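Local structure of hypothetical protein (Uncultured marine organism, 2OD6) at residues T11-I16 / T96-T100; I16-M21 / V58-V62. The protein is of unknown function but forms a dimer with a ferredoxin-like fold and holds 10-oxohexadecanoic acid in a pocket, which suggests binding of fatty-acid-like molecules. All coordinates share one frame; numbering follows the deposited sequence.

Contact 1. Residues T11-I16 / T96-T100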
loop_
_atom_site.group_PDB
_atom_site.type_symbol
_atom_site.label_atom_id
_atom_site.label_comp_id
_atom_site.label_asym_id
_atom_site.label_seq_id
_atom_site.Cartn_x
_atom_site.Cartn_y
_atom_site.Cartn_z
ATOM N N THR A 11 -1.904 -2.068 6.268
ATOM C CA THR A 11 -1.499 -2.269 7.686
ATOM C C THR A 11 -0.013 -2.510 7.679
ATOM O O THR A 11 0.465 -3.446 6.977
ATOM C CB THR A 11 -2.269 -3.467 8.242
ATOM O OG1 THR A 11 -3.671 -3.171 8.219
ATOM C CG2 THR A 11 -1.852 -3.810 9.652
ATOM N N THR A 12 0.704 -1.783 8.534
ATOM C CA THR A 12 2.126 -1.984 8.716
ATOM C C THR A 12 2.286 -2.674 10.041
ATOM O O THR A 12 1.739 -2.234 11.079
ATOM C CB THR A 12 2.972 -0.658 8.644
ATOM O OG1 THR A 12 2.793 -0.073 7.344
ATOM C CG2 THR A 12 4.468 -0.942 8.896
ATOM N N ALA A 13 2.995 -3.789 9.981
ATOM C CA ALA A 13 3.274 -4.625 11.117
ATOM C C ALA A 13 4.783 -4.670 11.421
ATOM O O ALA A 13 5.566 -5.111 10.587
ATOM C CB ALA A 13 2.741 -5.981 10.789
ATOM N N ASP A 14 5.197 -4.275 12.626
ATOM C CA ASP A 14 6.595 -4.264 12.995
ATOM C C ASP A 14 6.849 -5.212 14.112
ATOM O O ASP A 14 6.058 -5.248 15.027
ATOM C CB ASP A 14 6.981 -2.926 13.600
ATOM C CG ASP A 14 7.641 -2.038 12.630
ATOM O OD1 ASP A 14 6.919 -1.578 11.728
ATOM O OD2 ASP A 14 8.867 -1.825 12.772
ATOM N N PHE A 15 8.006 -5.873 14.072
ATOM C CA PHE A 15 8.337 -6.942 14.975
ATOM C C PHE A 15 9.678 -6.640 15.504
ATOM O O PHE A 15 10.438 -5.842 14.946
ATOM C CB PHE A 15 8.359 -8.286 14.265
ATOM C CG PHE A 15 7.101 -8.584 13.550
ATOM C CD1 PHE A 15 6.947 -8.177 12.286
ATOM C CD2 PHE A 15 6.023 -9.192 14.184
ATOM C CE1 PHE A 15 5.799 -8.411 11.626
ATOM C CE2 PHE A 15 4.834 -9.434 13.492
ATOM C CZ PHE A 15 4.736 -9.019 12.239
ATOM N N ILE A 16 9.936 -7.248 16.644
ATOM C CA ILE A 16 11.165 -7.096 17.330
ATOM C C ILE A 16 12.405 -7.768 16.727
ATOM O O ILE A 16 13.532 -7.478 17.176
ATOM C CB ILE A 16 10.990 -7.777 18.680
ATOM C CG1 ILE A 16 10.276 -6.871 19.637
ATOM C CG2 ILE A 16 12.291 -8.230 19.195
ATOM C CD1 ILE A 16 10.453 -7.410 21.006
ATOM N N THR A 96 3.373 -8.878 20.533
ATOM C CA THR A 96 4.685 -8.239 20.537
ATOM C C THR A 96 4.907 -7.384 19.247
ATOM O O THR A 96 5.729 -6.443 19.266
ATOM C CB THR A 96 5.807 -9.291 20.795
ATOM O OG1 THR A 96 7.052 -8.630 21.078
ATOM C CG2 THR A 96 5.933 -10.252 19.571
ATOM N N ALA A 97 4.179 -7.696 18.165
ATOM C CA ALA A 97 4.041 -6.783 17.028
ATOM C C ALA A 97 3.368 -5.434 17.346
ATOM O O ALA A 97 2.590 -5.334 18.275
ATOM C CB ALA A 97 3.279 -7.446 15.933
ATOM N N LYS A 98 3.672 -4.410 16.544
ATOM C CA LYS A 98 3.043 -3.080 16.611
ATOM C C LYS A 98 2.398 -2.928 15.280
ATOM O O LYS A 98 3.051 -3.210 14.282
ATOM C CB LYS A 98 4.081 -1.971 16.761
ATOM C CG LYS A 98 4.901 -2.070 18.003
ATOM C CD LYS A 98 5.686 -0.770 18.301
ATOM C CE LYS A 98 6.221 -0.773 19.709
ATOM N NZ LYS A 98 7.336 0.219 19.927
ATOM N N PHE A 99 1.121 -2.531 15.215
ATOM C CA PHE A 99 0.420 -2.519 13.856
ATOM C C PHE A 99 -0.089 -1.122 13.700
ATOM O O PHE A 99 -0.555 -0.562 14.672
ATOM C CB PHE A 99 -0.812 -3.394 13.850
ATOM C CG PHE A 99 -0.523 -4.828 14.017
ATOM C CD1 PHE A 99 -0.407 -5.372 15.278
ATOM C CD2 PHE A 99 -0.361 -5.644 12.922
ATOM C CE1 PHE A 99 -0.107 -6.719 15.442
ATOM C CE2 PHE A 99 -0.068 -6.989 13.066
ATOM C CZ PHE A 99 0.049 -7.536 14.329
ATOM N N THR A 100 -0.023 -0.561 12.500
ATOM C CA THR A 100 -0.645 0.738 12.235
ATOM C C THR A 100 -1.276 0.646 10.860
ATOM O O THR A 100 -0.666 0.114 9.938
ATOM C CB THR A 100 0.369 1.937 12.331
ATOM O OG1 THR A 100 1.519 1.681 11.508
ATOM C CG2 THR A 100 0.813 2.177 13.783
HETATM O O HOH W 1 3.566 -0.473 12.601
HETATM O O HOH W 2 7.217 -4.892 17.569
#
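The ring of Phe99 overlaps the methyl of Ala13 and the CG2 methyl of Thr11, alternate residues on the same side of strand 7-15. CB of Ala13 approaches the ring obliquely, 3.8 Å from CE2 of Phe99, whereas CG2 of Thr11 comes in at the ring edge, 4.0 Å from CD2 of Phe99. With chi1 of Thr11 at -63°, CG2 lies opposite the backbone N and reaches this edge, while OG1 is left to bond the hydroxyl of Thr101. Farther along the same face, Phe15 lays CE2 of its ring 3.5 Å from CB of Ala97, and Phe24 and Met21 of helix 18-40 meet Phe15. Beneath these side chains runs regular antiparallel pairing. Thr12 and Thr100 form one hydrogen-bonded pair, with Thr12 N 2.7 Å from Thr100 O in an almost straight bond (176° at the hydrogen); Asp14 and Lys98 form the next, with Asp14 N 2.9 Å from Lys98 O. Ala13 and Phe99 make the non-hydrogen-bonded pair between them. The side chains of Thr12, Asp14, Lys98 and Thr100 take the other face, which is more polar here. There the carboxylate of Asp14 turns to a salt bridge with Arg60, and one water donates to Thr12 O. Where the pairing runs out, a second water donates to Asp14 O at 2.8 Å and to Thr96 O, bridging the backbones. Strand 98-109, the outermost strand of the sheet within this chain, is thus joined to strand 7-15 of the ferredoxin-like fold. The chemistry divides by face: methyls and rings gather beneath the helices, where Thr11 also touches the bound 10-oxohexadecanoic acid, while charges and a water lie on the reverse, consistent with a pocket that offers apolar surface to a fatty chain alongside polar groups.

Contact 2. Residues I16-M21 / V58-V62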
loop_
_atom_site.group_PDB
_atom_site.type_symbol
_atom_site.label_atom_id
_atom_site.label_comp_id
_atom_site.label_asym_id
_atom_site.label_seq_id
_atom_site.Cartn_x
_atom_site.Cartn_y
_atom_site.Cartn_z
ATOM N N ILE A 16 9.936 -7.248 16.644
ATOM C CA ILE A 16 11.165 -7.096 17.330
ATOM C C ILE A 16 12.405 -7.768 16.727
ATOM O O ILE A 16 13.532 -7.478 17.176
ATOM C CB ILE A 16 10.990 -7.777 18.680
ATOM C CG1 ILE A 16 10.276 -6.871 19.637
ATOM C CG2 ILE A 16 12.291 -8.230 19.195
ATOM C CD1 ILE A 16 10.453 -7.410 21.006
ATOM N N ASN A 17 12.193 -8.775 15.895
ATOM C CA ASN A 17 13.247 -9.631 15.387
ATOM C C ASN A 17 12.630 -10.432 14.283
ATOM O O ASN A 17 11.415 -10.528 14.215
ATOM C CB ASN A 17 13.757 -10.584 16.478
ATOM C CG ASN A 17 12.662 -11.491 17.045
ATOM O OD1 ASN A 17 11.859 -12.105 16.330
ATOM N ND2 ASN A 17 12.638 -11.587 18.323
ATOM N N ASP A 18 13.512 -11.085 13.533
ATOM C CA ASP A 18 13.217 -11.943 12.411
ATOM C C ASP A 18 12.328 -13.131 12.763
ATOM O O ASP A 18 11.426 -13.421 12.015
ATOM C CB ASP A 18 14.559 -12.428 11.862
ATOM C CG ASP A 18 14.415 -13.113 10.544
ATOM O OD1 ASP A 18 14.017 -12.426 9.570
ATOM O OD2 ASP A 18 14.693 -14.340 10.494
ATOM N N VAL A 19 12.594 -13.792 13.881
ATOM C CA VAL A 19 11.809 -14.918 14.411
ATOM C C VAL A 19 10.352 -14.493 14.536
ATOM O O VAL A 19 9.449 -15.127 13.961
ATOM C CB VAL A 19 12.371 -15.396 15.811
ATOM C CG1 VAL A 19 11.397 -16.320 16.533
ATOM C CG2 VAL A 19 13.685 -16.124 15.626
ATOM N N ASP A 20 10.104 -13.374 15.216
ATOM C CA ASP A 20 8.723 -12.968 15.481
ATOM C C ASP A 20 8.046 -12.686 14.179
ATOM O O ASP A 20 6.900 -13.112 13.950
ATOM C CB ASP A 20 8.643 -11.714 16.278
ATOM C CG ASP A 20 8.915 -11.981 17.675
ATOM O OD1 ASP A 20 9.094 -13.197 17.907
ATOM O OD2 ASP A 20 8.917 -11.035 18.468
HETATM N N MSE A 21 8.738 -11.937 13.327
HETATM C CA MSE A 21 8.202 -11.643 11.961
HETATM C C MSE A 21 7.829 -12.870 11.160
HETATM O O MSE A 21 6.777 -12.888 10.459
HETATM C CB MSE A 21 9.265 -10.863 11.173
HETATM C CG MSE A 21 8.815 -10.167 9.960
HETATM SE SE MSE A 21 10.367 -9.675 8.899
HETATM C CE MSE A 21 9.320 -9.795 7.314
ATOM N N VAL A 58 14.981 -3.207 10.292
ATOM C CA VAL A 58 13.656 -3.339 10.858
ATOM C C VAL A 58 13.047 -4.593 10.302
ATOM O O VAL A 58 13.421 -5.060 9.220
ATOM C CB VAL A 58 12.713 -2.128 10.523
ATOM C CG1 VAL A 58 13.289 -0.867 11.077
ATOM C CG2 VAL A 58 12.471 -2.025 9.090
ATOM N N PHE A 59 12.075 -5.109 11.042
ATOM C CA PHE A 59 11.361 -6.288 10.626
ATOM C C PHE A 59 9.930 -5.934 10.341
ATOM O O PHE A 59 9.149 -5.787 11.247
ATOM C CB PHE A 59 11.536 -7.317 11.735
ATOM C CG PHE A 59 12.933 -7.561 12.029
ATOM C CD1 PHE A 59 13.707 -8.295 11.180
ATOM C CD2 PHE A 59 13.520 -6.920 13.079
ATOM C CE1 PHE A 59 15.083 -8.460 11.422
ATOM C CE2 PHE A 59 14.905 -7.075 13.363
ATOM C CZ PHE A 59 15.686 -7.868 12.526
ATOM N N ARG A 60 9.501 -5.872 9.074
ATOM C CA ARG A 60 8.313 -5.134 8.836
ATOM C C ARG A 60 7.666 -5.605 7.543
ATOM O O ARG A 60 8.328 -5.813 6.578
ATOM C CB ARG A 60 8.667 -3.613 8.794
ATOM C CG ARG A 60 7.507 -2.630 8.583
ATOM C CD ARG A 60 7.985 -1.127 8.517
ATOM N NE ARG A 60 8.655 -0.659 9.768
ATOM C CZ ARG A 60 9.415 0.422 9.842
ATOM N NH1 ARG A 60 9.574 1.220 8.829
ATOM N NH2 ARG A 60 9.994 0.734 11.002
ATOM N N VAL A 61 6.376 -5.784 7.628
ATOM C CA VAL A 61 5.569 -6.125 6.425
ATOM C C VAL A 61 4.519 -5.099 6.279
ATOM O O VAL A 61 4.016 -4.559 7.230
ATOM C CB VAL A 61 4.978 -7.537 6.539
ATOM C CG1 VAL A 61 6.156 -8.573 6.607
ATOM C CG2 VAL A 61 4.035 -7.691 7.739
ATOM N N VAL A 62 4.132 -4.837 5.033
ATOM C CA VAL A 62 2.929 -4.097 4.782
ATOM C C VAL A 62 1.915 -5.055 4.159
ATOM O O VAL A 62 2.189 -5.713 3.162
ATOM C CB VAL A 62 3.162 -2.865 3.825
ATOM C CG1 VAL A 62 1.820 -2.163 3.444
ATOM C CG2 VAL A 62 4.107 -1.874 4.500
#
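Phe59 and the turn that opens helix 18-40 supply the aromatic part of this contact. One face of the Phe59 ring lies under the backbone of Asn17 and Asp18: N of Asp18 is 3.6 Å above the ring plane, displaced toward the rim, and CA of Asn17 stands 3.6 Å from CD2 of Phe59. CB of Asp18 adds a looser touch, 4.0 Å from CE1 of Phe59. The apolar part belongs to Met21, a selenomethionine in the crystal. Its CG is opposite the backbone N (chi1 -164°) and the chain stays extended beyond it, which carries SE to 3.9 Å from CB of Phe59, at the edge of the ring. The terminal CE continues to CG1 of Val61 at 3.5 Å, a closeness that is doubtful, because Met21 has a second conformer. Replacing Phe59 with an alanine would probably open a gap beneath the Asn17-Asp18 backbone and leave the selenium end of Met21 freer to turn. Within the two segments the hydrogen bonds lie in 16-21: OD1 of Asn17 accepts from Asp20 N as the N-cap, a bond modelled too short for its length to be relied on, and Asn17 O receives Met21 N. The backbones of Phe59 and Val61 pair instead with Phe15 and Ala13 of strand 7-15. This is helix-on-sheet packing at the start of the first helix in the ferredoxin-like fold. With no hydrogen bond crossing from 16-21 to 58-62, helix and strand meet here through ring, selenium and methyl surfaces, while Asp20 N and Met21 N find their acceptors on Asn17.

How the contacts relate
Both contacts are partly buried and draw on the same sheet, in which strand 7-15 lies between 98-109 and 59-67. The centre of contact 1 lies about 11 Å from the chain's centre and that of contact 2 about 15 Å, so contact 2 is the more peripheral. Contact 1 joins two strands side by side through backbone bonds; contact 2 sets the start of helix 18-40 against strand 59-67 with no such bonds. Contact 2 is nested inside the long chain loop that contact 1 closes, and Ile16 belongs to both. Among the buried residues, Ala13, Phe15 and Ala97 in contact 1 and Met21 and Val61 in contact 2 share the apolar, helix-covered side.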